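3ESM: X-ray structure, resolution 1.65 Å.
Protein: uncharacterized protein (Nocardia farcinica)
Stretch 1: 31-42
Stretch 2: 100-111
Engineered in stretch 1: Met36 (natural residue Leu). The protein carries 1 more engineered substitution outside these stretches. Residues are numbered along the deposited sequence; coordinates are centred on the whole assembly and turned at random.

Stretch 1 31-42: AATTAMTVTLPN
Stretch 2 100-111: TVSFPAEQTYSD

Two segments of one chain, far apart in sequence, lie side by side as antiparallel strands. Strand 33-42 runs at 156° to strand 105-109, with an axis separation of 4.6 Å at closest approach, and the two stretches bury 878 Å² between them. Most residues adopt extended backbone angles, for example -118/130 at Thr37 and -110/121 at Gln107.

The register pairs Val38 with Ala105 (CA to CA 4.3 Å), Thr37 with Glu106 (5.1 Å), Met36 with Gln107 (4.7 Å) and Ala35 with Thr108 (5.0 Å). Thr37 N donates to Glu106 O at 2.9 Å and Glu106 N returns to Thr37 O at 2.8 Å; Thr108 N reaches Ala35 O at 2.9 Å. A bulge then shifts the register by one, so that Thr33 faces Tyr109 (CA to CA 4.5 Å). Thr34, at phi/psi -117/-11, breaks the extended run, and Thr108 O receives both Thr34 N at 2.8 Å and, weakly, Ala35 N at 3.4 Å. Beyond the bulge Ser110 N donates to Ala32 O at 2.8 Å, while Ala32 N donates to Ser110 OG at 2.9 Å: chi1 p brings this short hydroxyl back to the partner's backbone.

Thr33, Met36, Val38, Ala105, Gln107 and Tyr109 share one face. The small Ala105 leaves room beside Val38 (chi1 t), whose CG2 lies 4.0 Å from Ala105 CB, and beside engineered Met36, whose SD lies 4.2 Å from that same CB. Met36 bends through t and p to an off-well chi3 of 30°, bringing CE to 3.4 Å from Gln107 CG. Gln107, extended t, t, carries its amide far enough for NE2 to donate to Thr33 OG1 at 2.8 Å; Thr33 (m) sets that hydroxyl over a face of the Tyr109 ring. Ala31 adds a small bump, its CB 3.9 Å from Tyr109 CD1.

On the other face, Ala35 CB meets Thr108 CB at 3.9 Å, a close fit between a methyl and a branched side chain. Glu106 (m, m) leads its carboxylate away from the partner strand.

At the far end Thr39 N donates to Pro104 O at 2.8 Å. The Phe103 ring (chi1 m, chi2 -91°) fills a hollow lined by Val38, Leu40 and Pro41: Val38 CG1 is 3.6 Å from Phe103 CB, Leu40 CD2 4.2 Å from Phe103 CD1, and Pro41 CD 3.5 Å from Phe103 CE1. Pro41 CG also meets Val101 CG2 at 3.8 Å. A water donates to both Thr39 O (2.9 Å) and Ser102 O (2.7 Å), bridging the strands here.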

# COMPACT_ATOMS: atom_id res chain seq x y z
N ALA A 31 0.99 -15.68 -1.67
CA ALA A 31 0.70 -14.43 -0.92
C ALA A 31 -0.74 -13.98 -1.21
O ALA A 31 -1.30 -14.30 -2.27
CB ALA A 31 1.68 -13.37 -1.34
N ALA A 32 -1.33 -13.23 -0.27
CA ALA A 32 -2.73 -12.82 -0.37
C ALA A 32 -2.81 -11.31 -0.56
O ALA A 32 -1.88 -10.61 -0.17
CB ALA A 32 -3.45 -13.21 0.91
N THR A 33 -3.88 -10.82 -1.16
CA THR A 33 -4.04 -9.37 -1.28
C THR A 33 -4.54 -8.83 0.06
O THR A 33 -5.61 -9.25 0.54
CB THR A 33 -5.06 -9.00 -2.35
OG1 THR A 33 -4.57 -9.45 -3.62
CG2 THR A 33 -5.24 -7.46 -2.38
N THR A 34 -3.81 -7.86 0.60
CA THR A 34 -4.14 -7.25 1.92
C THR A 34 -4.51 -5.78 1.89
O THR A 34 -5.06 -5.25 2.87
CB THR A 34 -3.01 -7.44 2.92
OG1 THR A 34 -1.82 -6.81 2.42
CG2 THR A 34 -2.78 -8.95 3.15
N ALA A 35 -4.28 -5.12 0.76
CA ALA A 35 -4.77 -3.73 0.63
C ALA A 35 -4.87 -3.38 -0.85
O ALA A 35 -4.18 -3.98 -1.70
CB ALA A 35 -3.83 -2.77 1.30
N MET A 36 -5.71 -2.42 -1.13
CA MET A 36 -5.85 -1.91 -2.49
C MET A 36 -6.00 -0.41 -2.41
O MET A 36 -6.88 0.07 -1.69
CB MET A 36 -7.10 -2.52 -3.13
CG MET A 36 -7.44 -2.00 -4.52
SD MET A 36 -6.30 -2.63 -5.81
CE MET A 36 -5.89 -4.15 -5.11
N THR A 37 -5.20 0.33 -3.18
CA THR A 37 -5.35 1.78 -3.23
C THR A 37 -5.71 2.15 -4.65
O THR A 37 -5.03 1.72 -5.56
CB THR A 37 -4.03 2.48 -2.79
OG1 THR A 37 -3.92 2.37 -1.34
CG2 THR A 37 -4.08 3.95 -3.15
N VAL A 38 -6.75 2.94 -4.86
CA VAL A 38 -7.12 3.33 -6.22
C VAL A 38 -7.12 4.82 -6.33
O VAL A 38 -7.65 5.52 -5.47
CB VAL A 38 -8.52 2.82 -6.59
CG1 VAL A 38 -8.93 3.33 -7.98
CG2 VAL A 38 -8.54 1.31 -6.56
N THR A 39 -6.54 5.33 -7.43
CA THR A 39 -6.45 6.77 -7.66
C THR A 39 -7.74 7.21 -8.33
O THR A 39 -8.15 6.62 -9.34
CB THR A 39 -5.28 7.06 -8.60
OG1 THR A 39 -4.05 6.76 -7.94
CG2 THR A 39 -5.30 8.51 -9.02
N LEU A 40 -8.42 8.23 -7.76
CA LEU A 40 -9.72 8.67 -8.25
C LEU A 40 -9.59 9.98 -8.99
O LEU A 40 -8.67 10.75 -8.74
CB LEU A 40 -10.74 8.88 -7.11
CG LEU A 40 -11.00 7.63 -6.27
CD1 LEU A 40 -11.82 8.01 -5.03
CD2 LEU A 40 -11.76 6.60 -7.11
N PRO A 41 -10.53 10.24 -9.89
CA PRO A 41 -10.34 11.38 -10.75
C PRO A 41 -10.87 12.67 -10.06
O PRO A 41 -11.73 13.41 -10.60
CB PRO A 41 -11.13 11.01 -12.01
CG PRO A 41 -12.19 10.05 -11.54
CD PRO A 41 -11.54 9.30 -10.37
N ASN A 42 -10.36 12.93 -8.86
CA ASN A 42 -10.64 14.18 -8.18
C ASN A 42 -12.12 14.50 -8.18
O ASN A 42 -12.51 15.60 -8.60
CB ASN A 42 -9.86 15.31 -8.82
CG ASN A 42 -8.35 15.23 -8.56
OD1 ASN A 42 -7.62 16.20 -8.81
ND2 ASN A 42 -7.89 14.08 -8.10
N THR A 100 -12.95 8.84 -21.83
CA THR A 100 -12.33 7.75 -21.09
C THR A 100 -11.79 8.24 -19.76
O THR A 100 -11.26 9.34 -19.68
CB THR A 100 -11.14 7.19 -21.87
OG1 THR A 100 -11.50 7.07 -23.26
CG2 THR A 100 -10.78 5.82 -21.31
N VAL A 101 -11.91 7.43 -18.71
CA VAL A 101 -11.24 7.75 -17.43
C VAL A 101 -10.51 6.51 -16.89
O VAL A 101 -11.05 5.41 -16.99
CB VAL A 101 -12.24 8.28 -16.39
CG1 VAL A 101 -13.38 7.30 -16.14
CG2 VAL A 101 -11.51 8.71 -15.05
N SER A 102 -9.31 6.69 -16.35
CA SER A 102 -8.56 5.55 -15.81
C SER A 102 -8.45 5.70 -14.30
O SER A 102 -8.50 6.82 -13.79
CB SER A 102 -7.19 5.39 -16.46
OG SER A 102 -7.41 5.03 -17.85
N PHE A 103 -8.22 4.56 -13.65
CA PHE A 103 -8.09 4.50 -12.19
C PHE A 103 -6.83 3.74 -11.82
O PHE A 103 -6.90 2.58 -11.46
CB PHE A 103 -9.31 3.83 -11.56
CG PHE A 103 -10.62 4.46 -11.92
CD1 PHE A 103 -11.16 5.47 -11.14
CD2 PHE A 103 -11.31 4.03 -13.04
CE1 PHE A 103 -12.41 6.05 -11.46
CE2 PHE A 103 -12.56 4.60 -13.38
CZ PHE A 103 -13.10 5.62 -12.59
N PRO A 104 -5.69 4.40 -11.89
CA PRO A 104 -4.41 3.74 -11.55
C PRO A 104 -4.56 3.12 -10.14
O PRO A 104 -5.18 3.75 -9.27
CB PRO A 104 -3.41 4.89 -11.54
CG PRO A 104 -3.99 5.89 -12.53
CD PRO A 104 -5.51 5.77 -12.42
N ALA A 105 -4.06 1.90 -9.94
CA ALA A 105 -4.26 1.24 -8.63
C ALA A 105 -2.96 0.63 -8.14
O ALA A 105 -2.03 0.37 -8.93
CB ALA A 105 -5.31 0.20 -8.73
N GLU A 106 -2.88 0.41 -6.83
CA GLU A 106 -1.71 -0.24 -6.23
C GLU A 106 -2.19 -1.33 -5.29
O GLU A 106 -2.99 -1.06 -4.39
CB GLU A 106 -0.88 0.76 -5.47
CG GLU A 106 -0.41 1.89 -6.36
CD GLU A 106 0.78 1.47 -7.22
OE1 GLU A 106 1.52 0.54 -6.83
OE2 GLU A 106 0.98 2.11 -8.28
N GLN A 107 -1.74 -2.57 -5.56
CA GLN A 107 -2.26 -3.76 -4.85
C GLN A 107 -1.18 -4.31 -3.93
O GLN A 107 -0.12 -4.71 -4.39
CB GLN A 107 -2.62 -4.83 -5.89
CG GLN A 107 -3.19 -6.14 -5.33
CD GLN A 107 -3.37 -7.19 -6.45
OE1 GLN A 107 -3.07 -6.89 -7.61
NE2 GLN A 107 -3.88 -8.38 -6.11
N THR A 108 -1.45 -4.39 -2.62
CA THR A 108 -0.47 -4.86 -1.69
C THR A 108 -0.71 -6.32 -1.36
O THR A 108 -1.88 -6.71 -1.10
CB THR A 108 -0.55 -4.07 -0.35
OG1 THR A 108 -0.24 -2.67 -0.58
CG2 THR A 108 0.39 -4.65 0.67
N TYR A 109 0.38 -7.10 -1.32
CA TYR A 109 0.33 -8.52 -0.95
C TYR A 109 0.92 -8.76 0.42
O TYR A 109 1.74 -7.97 0.89
CB TYR A 109 1.12 -9.35 -1.94
CG TYR A 109 0.38 -9.58 -3.24
CD1 TYR A 109 -0.28 -10.78 -3.46
CD2 TYR A 109 0.37 -8.62 -4.25
CE1 TYR A 109 -0.91 -11.04 -4.64
CE2 TYR A 109 -0.26 -8.88 -5.45
CZ TYR A 109 -0.91 -10.09 -5.63
OH TYR A 109 -1.57 -10.40 -6.81
N SER A 110 0.48 -9.85 1.05
CA SER A 110 0.93 -10.19 2.39
C SER A 110 2.43 -10.36 2.54
O SER A 110 2.96 -10.26 3.67
CB SER A 110 0.25 -11.47 2.81
OG SER A 110 0.49 -12.50 1.86
N ASP A 111 3.12 -10.67 1.45
CA ASP A 111 4.59 -10.85 1.50
C ASP A 111 5.38 -9.54 1.35
O ASP A 111 6.63 -9.55 1.25
CB ASP A 111 5.06 -11.86 0.44
CG ASP A 111 4.79 -11.41 -0.97
OD1 ASP A 111 4.36 -10.25 -1.17
OD2 ASP A 111 4.98 -12.25 -1.90
O HOH W 1 0.73 -6.81 3.31
O HOH W 2 -8.43 8.37 -11.58
O HOH W 3 -3.02 4.19 -7.18